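Side-chain contacts in Bpsl2520 (Burkholderia pseudomallei K96243, PDB 6F03), which is of unknown molecular function but is a secreted antigen of the DUF2059 family, largely helical and paired as two subunits: residues S83-K86 with Q92-A95; K57-I62 with N123-A128; K47-A52 with S140-L145; Q72-I77 with K107-A112. All coordinates share one frame; numbering follows the deposited sequence.

Contact 1: residues S83-K86 with Q92-A95; sequences SENK and QKQA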
loop_
_atom_site.group_PDB
_atom_site.type_symbol
_atom_site.label_atom_id
_atom_site.label_comp_id
_atom_site.label_asym_id
_atom_site.label_seq_id
_atom_site.Cartn_x
_atom_site.Cartn_y
_atom_site.Cartn_z
ATOM N N SER B 83 -25.246 -14.518 -0.577
ATOM C CA SER B 83 -26.098 -13.974 -1.622
ATOM C C SER B 83 -26.344 -14.994 -2.723
ATOM O O SER B 83 -27.439 -15.052 -3.292
ATOM C CB SER B 83 -25.479 -12.709 -2.200
ATOM O OG SER B 83 -26.088 -12.381 -3.436
ATOM N N GLU B 84 -25.354 -15.816 -3.033
ATOM C CA GLU B 84 -25.484 -16.728 -4.158
ATOM C C GLU B 84 -25.938 -18.121 -3.764
ATOM O O GLU B 84 -26.177 -18.946 -4.653
ATOM C CB GLU B 84 -24.157 -16.801 -4.930
ATOM C CG GLU B 84 -23.924 -15.522 -5.733
ATOM C CD GLU B 84 -22.506 -15.360 -6.275
ATOM O OE1 GLU B 84 -21.696 -16.313 -6.176
ATOM O OE2 GLU B 84 -22.216 -14.264 -6.816
ATOM N N ASN B 85 -26.056 -18.406 -2.470
ATOM C CA ASN B 85 -26.584 -19.693 -2.046
ATOM C C ASN B 85 -27.987 -19.893 -2.621
ATOM O O ASN B 85 -28.792 -18.953 -2.702
ATOM C CB ASN B 85 -26.608 -19.793 -0.524
ATOM C CG ASN B 85 -27.563 -20.864 -0.040
ATOM O OD1 ASN B 85 -28.770 -20.644 0.003
ATOM N ND2 ASN B 85 -27.035 -22.048 0.262
ATOM N N LYS B 86 -28.273 -21.135 -3.023
ATOM C CA LYS B 86 -29.454 -21.457 -3.815
ATOM C C LYS B 86 -30.488 -22.310 -3.075
ATOM O O LYS B 86 -31.423 -22.803 -3.709
ATOM C CB LYS B 86 -28.998 -22.167 -5.096
ATOM C CG LYS B 86 -28.298 -21.256 -6.095
ATOM C CD LYS B 86 -27.626 -22.055 -7.211
ATOM C CE LYS B 86 -26.885 -21.131 -8.188
ATOM N NZ LYS B 86 -26.117 -21.881 -9.245
ATOM N N GLN B 92 -34.538 -16.511 5.641
ATOM C CA GLN B 92 -33.570 -17.356 6.331
ATOM C C GLN B 92 -32.157 -16.798 6.207
ATOM O O GLN B 92 -31.362 -16.887 7.153
ATOM C CB GLN B 92 -33.644 -18.767 5.770
ATOM C CG GLN B 92 -34.911 -19.483 6.168
ATOM C CD GLN B 92 -35.148 -20.693 5.319
ATOM O OE1 GLN B 92 -34.596 -20.814 4.222
ATOM N NE2 GLN B 92 -35.999 -21.590 5.795
ATOM N N LYS B 93 -31.829 -16.227 5.044
ATOM C CA LYS B 93 -30.522 -15.612 4.854
ATOM C C LYS B 93 -30.364 -14.406 5.764
ATOM O O LYS B 93 -29.347 -14.269 6.450
ATOM C CB LYS B 93 -30.332 -15.203 3.385
ATOM C CG LYS B 93 -30.198 -16.360 2.389
ATOM C CD LYS B 93 -30.006 -15.847 0.965
ATOM C CE LYS B 93 -29.768 -16.995 -0.008
ATOM N NZ LYS B 93 -29.505 -16.541 -1.409
ATOM N N GLN B 94 -31.394 -13.561 5.831
ATOM C CA GLN B 94 -31.315 -12.365 6.658
ATOM C C GLN B 94 -31.167 -12.736 8.127
ATOM O O GLN B 94 -30.441 -12.067 8.868
ATOM C CB GLN B 94 -32.567 -11.511 6.427
ATOM C CG GLN B 94 -32.486 -10.088 6.939
ATOM C CD GLN B 94 -31.505 -9.255 6.129
ATOM O OE1 GLN B 94 -30.430 -8.894 6.602
ATOM N NE2 GLN B 94 -31.877 -8.959 4.879
ATOM N N ALA B 95 -31.825 -13.822 8.554
ATOM C CA ALA B 95 -31.737 -14.313 9.926
ATOM C C ALA B 95 -30.425 -15.039 10.222
ATOM O O ALA B 95 -30.049 -15.156 11.393
ATOM C CB ALA B 95 -32.906 -15.245 10.223
#

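Contact 2: residues K57-I62 with N123-A128; sequences KLVSAI and NDAMQA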
loop_
_atom_site.group_PDB
_atom_site.type_symbol
_atom_site.label_atom_id
_atom_site.label_comp_id
_atom_site.label_asym_id
_atom_site.label_seq_id
_atom_site.Cartn_x
_atom_site.Cartn_y
_atom_site.Cartn_z
ATOM N N LYS B 57 13.967 -12.945 3.476
ATOM C CA LYS B 57 13.215 -12.066 4.355
ATOM C C LYS B 57 12.154 -11.306 3.567
ATOM O O LYS B 57 11.013 -11.162 4.025
ATOM C CB LYS B 57 14.184 -11.122 5.055
ATOM C CG LYS B 57 13.577 -10.195 6.048
ATOM C CD LYS B 57 14.628 -9.190 6.452
ATOM C CE LYS B 57 14.206 -8.454 7.681
ATOM N NZ LYS B 57 14.118 -9.471 8.722
ATOM N N LEU B 58 12.496 -10.849 2.353
ATOM C CA LEU B 58 11.517 -10.129 1.536
ATOM C C LEU B 58 10.359 -11.033 1.100
ATOM O O LEU B 58 9.205 -10.598 1.072
ATOM C CB LEU B 58 12.198 -9.520 0.306
ATOM C CG LEU B 58 13.428 -8.640 0.540
ATOM C CD1 LEU B 58 14.049 -8.184 -0.800
ATOM C CD2 LEU B 58 13.113 -7.454 1.437
ATOM N N VAL B 59 10.647 -12.279 0.721
ATOM C CA VAL B 59 9.579 -13.218 0.414
ATOM C C VAL B 59 8.649 -13.364 1.615
ATOM O O VAL B 59 7.423 -13.320 1.484
ATOM C CB VAL B 59 10.158 -14.577 -0.021
ATOM C CG1 VAL B 59 9.037 -15.665 -0.007
ATOM C CG2 VAL B 59 10.783 -14.462 -1.414
ATOM N N SER B 60 9.227 -13.526 2.807
ATOM C CA SER B 60 8.426 -13.691 4.015
ATOM C C SER B 60 7.452 -12.527 4.192
ATOM O O SER B 60 6.274 -12.734 4.526
ATOM C CB SER B 60 9.357 -13.842 5.224
ATOM O OG SER B 60 8.631 -13.797 6.426
ATOM N N ALA B 61 7.905 -11.300 3.908
ATOM C CA ALA B 61 7.025 -10.141 4.048
ATOM C C ALA B 61 5.933 -10.118 2.985
ATOM O O ALA B 61 4.859 -9.562 3.217
ATOM C CB ALA B 61 7.828 -8.847 3.976
ATOM N N ILE B 62 6.214 -10.641 1.797
ATOM C CA ILE B 62 5.194 -10.695 0.759
ATOM C C ILE B 62 4.144 -11.737 1.102
ATOM O O ILE B 62 2.951 -11.523 0.880
ATOM C CB ILE B 62 5.838 -10.979 -0.605
ATOM C CG1 ILE B 62 6.788 -9.850 -0.986
ATOM C CG2 ILE B 62 4.759 -11.205 -1.664
ATOM C CD1 ILE B 62 7.624 -10.165 -2.188
ATOM N N ASN B 123 9.029 -20.907 -3.087
ATOM C CA ASN B 123 9.799 -21.198 -4.288
ATOM C C ASN B 123 9.397 -20.276 -5.421
ATOM O O ASN B 123 10.255 -19.674 -6.081
ATOM C CB ASN B 123 9.605 -22.654 -4.707
ATOM C CG ASN B 123 10.224 -23.624 -3.735
ATOM O OD1 ASN B 123 11.008 -23.234 -2.864
ATOM N ND2 ASN B 123 9.901 -24.903 -3.890
ATOM N N ASP B 124 8.085 -20.125 -5.637
ATOM C CA ASP B 124 7.613 -19.311 -6.745
ATOM C C ASP B 124 8.008 -17.852 -6.561
ATOM O O ASP B 124 8.416 -17.183 -7.524
ATOM C CB ASP B 124 6.095 -19.437 -6.879
ATOM C CG ASP B 124 5.673 -20.740 -7.529
ATOM O OD1 ASP B 124 6.541 -21.467 -8.060
ATOM O OD2 ASP B 124 4.462 -21.045 -7.513
ATOM N N ALA B 125 7.947 -17.354 -5.322
ATOM C CA ALA B 125 8.363 -15.978 -5.077
ATOM C C ALA B 125 9.869 -15.812 -5.300
ATOM O O ALA B 125 10.315 -14.767 -5.785
ATOM C CB ALA B 125 7.968 -15.540 -3.667
HETATM N N MSE B 126 10.661 -16.836 -5.002
HETATM C CA MSE B 126 12.080 -16.757 -5.342
HETATM C C MSE B 126 12.261 -16.679 -6.867
HETATM O O MSE B 126 12.951 -15.802 -7.363
HETATM C CB MSE B 126 12.861 -17.936 -4.777
HETATM C CG MSE B 126 14.363 -17.713 -4.853
HETATM SE SE MSE B 126 15.385 -19.147 -4.037
HETATM C CE MSE B 126 14.242 -19.414 -2.462
ATOM N N GLN B 127 11.637 -17.590 -7.615
ATOM C CA GLN B 127 11.727 -17.498 -9.070
ATOM C C GLN B 127 11.241 -16.138 -9.576
ATOM O O GLN B 127 11.808 -15.584 -10.521
ATOM C CB GLN B 127 10.943 -18.626 -9.736
ATOM C CG GLN B 127 10.978 -18.554 -11.257
ATOM C CD GLN B 127 12.350 -18.891 -11.825
ATOM O OE1 GLN B 127 13.039 -18.024 -12.392
ATOM N NE2 GLN B 127 12.754 -20.158 -11.691
ATOM N N ALA B 128 10.201 -15.581 -8.957
ATOM C CA ALA B 128 9.731 -14.268 -9.388
ATOM C C ALA B 128 10.784 -13.186 -9.147
ATOM O O ALA B 128 10.925 -12.262 -9.953
ATOM C CB ALA B 128 8.418 -13.915 -8.682
#

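Contact 3: residues K47-A52 with S140-L145; sequences KDLLDA and SEIKDL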
loop_
_atom_site.group_PDB
_atom_site.type_symbol
_atom_site.label_atom_id
_atom_site.label_comp_id
_atom_site.label_asym_id
_atom_site.label_seq_id
_atom_site.Cartn_x
_atom_site.Cartn_y
_atom_site.Cartn_z
ATOM N N LYS B 47 21.928 -14.588 -8.075
ATOM C CA LYS B 47 21.964 -15.363 -6.843
ATOM C C LYS B 47 22.792 -14.653 -5.768
ATOM O O LYS B 47 22.393 -14.615 -4.600
ATOM C CB LYS B 47 22.495 -16.770 -7.132
ATOM C CG LYS B 47 22.627 -17.661 -5.905
ATOM C CD LYS B 47 23.284 -18.964 -6.293
ATOM C CE LYS B 47 23.511 -19.860 -5.101
ATOM N NZ LYS B 47 24.674 -20.758 -5.369
ATOM N N ASP B 48 23.951 -14.090 -6.136
ATOM C CA ASP B 48 24.723 -13.324 -5.158
ATOM C C ASP B 48 23.999 -12.048 -4.727
ATOM O O ASP B 48 24.046 -11.676 -3.549
ATOM C CB ASP B 48 26.115 -13.008 -5.694
ATOM C CG ASP B 48 27.030 -14.227 -5.677
ATOM O OD1 ASP B 48 26.653 -15.242 -5.043
ATOM O OD2 ASP B 48 28.135 -14.164 -6.266
ATOM N N LEU B 49 23.308 -11.370 -5.647
ATOM C CA LEU B 49 22.572 -10.174 -5.249
ATOM C C LEU B 49 21.452 -10.522 -4.275
ATOM O O LEU B 49 21.265 -9.840 -3.268
ATOM C CB LEU B 49 22.013 -9.450 -6.471
ATOM C CG LEU B 49 21.237 -8.173 -6.130
ATOM C CD1 LEU B 49 22.049 -7.320 -5.219
ATOM C CD2 LEU B 49 20.888 -7.386 -7.372
ATOM N N LEU B 50 20.681 -11.574 -4.577
ATOM C CA LEU B 50 19.588 -11.993 -3.696
ATOM C C LEU B 50 20.090 -12.324 -2.289
ATOM O O LEU B 50 19.436 -11.997 -1.291
ATOM C CB LEU B 50 18.863 -13.194 -4.309
ATOM C CG LEU B 50 18.049 -12.871 -5.584
ATOM C CD1 LEU B 50 17.366 -14.112 -6.143
ATOM C CD2 LEU B 50 17.042 -11.766 -5.296
ATOM N N ASP B 51 21.241 -12.984 -2.190
ATOM C CA ASP B 51 21.845 -13.242 -0.883
ATOM C C ASP B 51 22.179 -11.939 -0.147
ATOM O O ASP B 51 21.949 -11.818 1.061
ATOM C CB ASP B 51 23.096 -14.102 -1.072
ATOM C CG ASP B 51 23.775 -14.448 0.231
ATOM O OD1 ASP B 51 23.177 -15.237 1.007
ATOM O OD2 ASP B 51 24.908 -13.944 0.469
ATOM N N ALA B 52 22.711 -10.948 -0.859
ATOM C CA ALA B 52 23.142 -9.713 -0.213
ATOM C C ALA B 52 21.967 -8.866 0.277
ATOM O O ALA B 52 22.125 -8.083 1.222
ATOM C CB ALA B 52 24.023 -8.893 -1.175
ATOM N N SER B 140 25.968 -6.620 -15.597
ATOM C CA SER B 140 26.941 -5.731 -14.983
ATOM C C SER B 140 26.284 -4.826 -13.941
ATOM O O SER B 140 26.903 -4.503 -12.920
ATOM C CB SER B 140 27.657 -4.921 -16.074
ATOM O OG SER B 140 28.531 -3.960 -15.520
ATOM N N GLU B 141 25.032 -4.423 -14.163
ATOM C CA GLU B 141 24.344 -3.621 -13.152
ATOM C C GLU B 141 24.038 -4.447 -11.906
ATOM O O GLU B 141 24.124 -3.947 -10.780
ATOM C CB GLU B 141 23.061 -3.024 -13.725
ATOM C CG GLU B 141 23.300 -1.918 -14.762
ATOM C CD GLU B 141 22.070 -1.622 -15.628
ATOM O OE1 GLU B 141 21.117 -2.434 -15.623
ATOM O OE2 GLU B 141 22.059 -0.578 -16.316
ATOM N N ILE B 142 23.676 -5.710 -12.091
ATOM C CA ILE B 142 23.469 -6.590 -10.945
ATOM C C ILE B 142 24.748 -6.719 -10.122
ATOM O O ILE B 142 24.707 -6.776 -8.883
ATOM C CB ILE B 142 22.916 -7.945 -11.424
ATOM C CG1 ILE B 142 21.497 -7.734 -11.963
ATOM C CG2 ILE B 142 22.935 -8.973 -10.313
ATOM C CD1 ILE B 142 21.011 -8.828 -12.885
ATOM N N LYS B 143 25.903 -6.797 -10.787
ATOM C CA LYS B 143 27.152 -6.887 -10.036
ATOM C C LYS B 143 27.464 -5.587 -9.298
ATOM O O LYS B 143 27.887 -5.620 -8.134
ATOM C CB LYS B 143 28.302 -7.292 -10.957
ATOM C CG LYS B 143 28.201 -8.732 -11.453
ATOM C CD LYS B 143 29.444 -9.099 -12.276
ATOM C CE LYS B 143 29.380 -10.531 -12.778
ATOM N NZ LYS B 143 30.458 -10.804 -13.769
ATOM N N ASP B 144 27.260 -4.431 -9.945
ATOM C CA ASP B 144 27.424 -3.159 -9.238
ATOM C C ASP B 144 26.521 -3.103 -8.005
ATOM O O ASP B 144 26.947 -2.640 -6.944
ATOM C CB ASP B 144 27.104 -1.963 -10.135
ATOM C CG ASP B 144 28.103 -1.770 -11.285
ATOM O OD1 ASP B 144 29.203 -2.353 -11.246
ATOM O OD2 ASP B 144 27.751 -1.026 -12.235
ATOM N N LEU B 145 25.243 -3.507 -8.152
ATOM C CA LEU B 145 24.317 -3.478 -7.025
ATOM C C LEU B 145 24.831 -4.318 -5.869
ATOM O O LEU B 145 24.726 -3.918 -4.707
ATOM C CB LEU B 145 22.933 -4.001 -7.438
ATOM C CG LEU B 145 22.105 -2.998 -8.210
ATOM C CD1 LEU B 145 20.805 -3.641 -8.655
ATOM C CD2 LEU B 145 21.859 -1.811 -7.292
#

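Contact 4: residues Q72-I77 with K107-A112; sequences QLVPAI and KLVDGA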
loop_
_atom_site.group_PDB
_atom_site.type_symbol
_atom_site.label_atom_id
_atom_site.label_comp_id
_atom_site.label_asym_id
_atom_site.label_seq_id
_atom_site.Cartn_x
_atom_site.Cartn_y
_atom_site.Cartn_z
ATOM N N GLN B 72 -8.572 -10.158 5.115
ATOM C CA GLN B 72 -9.460 -9.007 5.049
ATOM C C GLN B 72 -10.583 -9.192 4.039
ATOM O O GLN B 72 -11.606 -8.515 4.158
ATOM C CB GLN B 72 -8.667 -7.746 4.724
ATOM C CG GLN B 72 -7.919 -7.227 5.930
ATOM C CD GLN B 72 -6.968 -6.087 5.615
ATOM O OE1 GLN B 72 -6.263 -5.609 6.502
ATOM N NE2 GLN B 72 -6.938 -5.649 4.354
ATOM N N LEU B 73 -10.444 -10.127 3.092
ATOM C CA LEU B 73 -11.494 -10.394 2.116
ATOM C C LEU B 73 -12.582 -11.334 2.633
ATOM O O LEU B 73 -13.588 -11.512 1.939
ATOM C CB LEU B 73 -10.896 -10.988 0.833
ATOM C CG LEU B 73 -10.269 -10.014 -0.165
ATOM C CD1 LEU B 73 -9.581 -10.767 -1.301
ATOM C CD2 LEU B 73 -11.336 -9.075 -0.705
ATOM N N VAL B 74 -12.396 -11.956 3.803
ATOM C CA VAL B 74 -13.355 -12.960 4.263
ATOM C C VAL B 74 -14.771 -12.406 4.332
ATOM O O VAL B 74 -15.682 -13.040 3.779
ATOM C CB VAL B 74 -12.895 -13.567 5.602
ATOM C CG1 VAL B 74 -14.116 -14.169 6.315
ATOM C CG2 VAL B 74 -11.875 -14.660 5.351
ATOM N N PRO B 75 -15.030 -11.255 4.961
ATOM C CA PRO B 75 -16.414 -10.753 5.004
ATOM C C PRO B 75 -17.062 -10.629 3.632
ATOM O O PRO B 75 -18.229 -11.012 3.476
ATOM C CB PRO B 75 -16.264 -9.385 5.688
ATOM C CG PRO B 75 -15.014 -9.507 6.498
ATOM C CD PRO B 75 -14.095 -10.360 5.667
ATOM N N ALA B 76 -16.333 -10.125 2.629
ATOM C CA ALA B 76 -16.922 -9.976 1.299
ATOM C C ALA B 76 -17.156 -11.322 0.632
ATOM O O ALA B 76 -18.133 -11.476 -0.112
ATOM C CB ALA B 76 -16.050 -9.087 0.413
ATOM N N ILE B 77 -16.278 -12.303 0.864
ATOM C CA ILE B 77 -16.493 -13.616 0.263
ATOM C C ILE B 77 -17.667 -14.330 0.940
ATOM O O ILE B 77 -18.461 -15.010 0.279
ATOM C CB ILE B 77 -15.214 -14.470 0.316
ATOM C CG1 ILE B 77 -14.044 -13.786 -0.417
ATOM C CG2 ILE B 77 -15.460 -15.849 -0.310
ATOM C CD1 ILE B 77 -12.707 -14.498 -0.187
ATOM N N LYS B 107 -13.873 -18.202 11.876
ATOM C CA LYS B 107 -13.356 -19.472 11.374
ATOM C C LYS B 107 -12.772 -19.324 9.969
ATOM O O LYS B 107 -11.766 -19.966 9.638
ATOM C CB LYS B 107 -14.472 -20.511 11.389
ATOM C CG LYS B 107 -14.118 -21.877 10.827
ATOM C CD LYS B 107 -15.314 -22.808 10.998
ATOM C CE LYS B 107 -15.053 -24.216 10.489
ATOM N NZ LYS B 107 -16.261 -25.079 10.722
ATOM N N LEU B 108 -13.409 -18.514 9.118
ATOM C CA LEU B 108 -12.878 -18.291 7.776
ATOM C C LEU B 108 -11.605 -17.456 7.814
ATOM O O LEU B 108 -10.650 -17.742 7.087
ATOM C CB LEU B 108 -13.927 -17.617 6.893
ATOM C CG LEU B 108 -15.122 -18.460 6.462
ATOM C CD1 LEU B 108 -16.090 -17.613 5.673
ATOM C CD2 LEU B 108 -14.647 -19.630 5.617
ATOM N N VAL B 109 -11.599 -16.403 8.633
ATOM C CA VAL B 109 -10.403 -15.591 8.821
ATOM C C VAL B 109 -9.240 -16.459 9.277
ATOM O O VAL B 109 -8.111 -16.332 8.783
ATOM C CB VAL B 109 -10.683 -14.455 9.820
ATOM C CG1 VAL B 109 -9.373 -13.931 10.418
ATOM C CG2 VAL B 109 -11.440 -13.328 9.124
ATOM N N ASP B 110 -9.498 -17.357 10.234
ATOM C CA ASP B 110 -8.429 -18.199 10.761
ATOM C C ASP B 110 -7.819 -19.089 9.683
ATOM O O ASP B 110 -6.620 -19.379 9.727
ATOM C CB ASP B 110 -8.956 -19.049 11.922
ATOM C CG ASP B 110 -7.908 -20.023 12.462
ATOM O OD1 ASP B 110 -6.992 -19.597 13.211
ATOM O OD2 ASP B 110 -8.012 -21.228 12.133
ATOM N N GLY B 111 -8.622 -19.542 8.721
ATOM C CA GLY B 111 -8.148 -20.437 7.691
ATOM C C GLY B 111 -7.790 -19.793 6.367
ATOM O O GLY B 111 -7.428 -20.511 5.430
ATOM N N ALA B 112 -7.879 -18.470 6.253
ATOM C CA ALA B 112 -7.704 -17.812 4.964
ATOM C C ALA B 112 -6.223 -17.596 4.662
ATOM O O ALA B 112 -5.423 -17.332 5.563
ATOM C CB ALA B 112 -8.446 -16.477 4.946
#

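Contact 1: residues S83-K86 with Q92-A95
K93 reaches from helix 90-111 back across the interhelical turn and sets its ammonium group among the carbonyls of the last turn of helix 55-84 and of N85 just beyond it. Its strongest bond runs from K93 NZ to N85 O, 2.8 Å long. The nitrogen stands 19° from the carbonyl plane and meets the C=O at 141°. A second, weak bond goes from K93 NZ to S83 O at 3.2 Å, and L82 O adds another weak one from just outside, so one charged group serves three carbonyls. The long stem makes this possible: CG lies anti to the carbonyl carbon (chi1 -69°), and from there the chain is extended through to the nitrogen.

Packing adds little. N85 OD1 lies 3.8 Å from K93 CE, the two side chains meeting at a slant. OD1 finds its stronger partners in the backbone N-H groups of T87 and L88, closing an Asx turn that bends the chain toward helix 90-111. Asparagine suits the place because its short amide can fold back on the chain that follows. The second subunit also approaches here, with its V192 against N85 and its R185 in a salt bridge with E84.

Where the helix gives way to loop, carbonyls have no N-H of a further turn to meet them, and the lysine can act as donor instead. Its positive charge probably also interacts favourably with the helix dipole.

Contact 2: residues K57-I62 with N123-A128
V59 and A125 form the tight part of this contact. The valine's two methyls straddle the alanine's single one: CG1 and CG2 of V59 each lie 3.8 Å from A125 CB. With CG1 anti to the backbone N (chi1 166°), the fork of the isopropyl group faces the other helix. Both residues are buried, and their small size suits a place where the backbones come close, V59 CA and A125 CA being 6.3 Å apart. No hydrogen bond crosses between the segments; the match is one of shape and apolar surface.

Packing thins quickly to one side. V59 CG2 still approaches the backbone at M126 N, 4.3 Å away, but the M126 side chain, modelled as selenomethionine, stays exposed at the margin. An acetate ion, probably from the crystallisation liquor, lies about 5 Å from it.

Beyond this small apolar centre the second subunit takes over. Its L172 packs on A125, its V168 touches both I62 and A128, and D124 OD2 is held by its K175 and Y176. Within the chain, V59 also rests on Q129, one turn further along. Helix 55-84, near the start of its own run, thus meets helix 119-136, with the partner's helix 152-193 against both.

Contact 3: residues K47-A52 with S140-L145
L49 overlaps I142 and L145 at once, pushing its branched end against the surface these two make on helix 139-150. The CD2 methyl does most of the touching: it is 3.9 Å from I142 CG2 and 4.0 Å from L145 CB. The other methyl, L49 CD1, leans on L145 CB at 4.1 Å, so the beta carbon of L145 meets both prongs of the fork. Nearer the backbone, L49 CB lies 4.0 Å from I142 CG2.

Torsions explain the fit. CG of L49 is anti to the backbone N (chi1 -179°), which sends the side chain out toward the neighbouring helix. I142 offers its gamma-2 methyl rather than its longer branch, and its side chain stands at about a right angle to that of L49; L145 meets the leucine at a slant. All three are buried: leucine offers a forked end and beta-branched isoleucine a methyl close to its backbone, and both fill such a place without needing polar partners.

Y133 of helix 119-136 closes over L49 as well, while T153 of the second subunit packs on L145. Polar side chains on the outer face turn elsewhere, as E141 does to K156 of the second subunit.

L49 touches I142, L145, T146 and Y149, and I142 in turn touches K42, A45, I46 and L49. Each thus sits against four residues spaced i, i+3, i+4 and i+7, the pattern of knobs-into-holes packing between two helices that run nearly parallel in the same direction.

Contact 4: residues Q72-I77 with K107-A112
V74 lays its CG2 methyl over one face of the peptide group joining L108 to V109, 3.7 Å from L108 C and equally far from V109 N. Around the valine the side chains close in. The other methyl, V74 CG1, presses on L108 CB at 3.5 Å, a snug approach for two carbons. V109 reaches in with its own methyl, V109 CG2, which lies 3.8 Å from V74 CB, the two valines standing at about a right angle. A112 CB adds a further touch, 3.9 Å from V74 CG2.

With CG1 of V74 anti to the backbone N (chi1 158°), that methyl meets L108 CB while CG2, anti to the carbonyl carbon, is left to meet the peptide and A112. Compact valine suits a place where the helices come this close, V74 CA and V109 CA being 6.0 Å apart. P75 follows directly; having no N-H, it cannot bond to the preceding turn, and the helix is kinked there. V109 O and A112 O, by contrast, both receive hydrogen bonds from K71 NZ, linking K71 of helix 55-84 to the backbone near the end of the other helix.

Helices 55-84 and 90-111 form an antiparallel hairpin, and this contact joins its arms away from the turn, near where the second arm ends. The second subunit covers it: T184 packs on V74, I77 and A112, and Q187 on L108.

Overall arrangement
Contacts 2, 3 and 4 are buried and apolar, made of valine, alanine, leucine and isoleucine, with no hydrogen bond across their segments; contact 1 is a surface contact, and there a charge on backbone carbonyls replaces methyl packing. Contacts 1 and 4 join the same helix pair, 55-84 with 90-111, with centres about 18 Å apart. Contact 2 uses the earlier part of helix 55-84, and contact 3 joins helices 40-52 and 139-150 at the opposite side of the chain's centre from contact 1, their centres about 55 Å apart. Along the sequence they are nested, contact 1 innermost and contact 3 outermost, and each touches the second subunit.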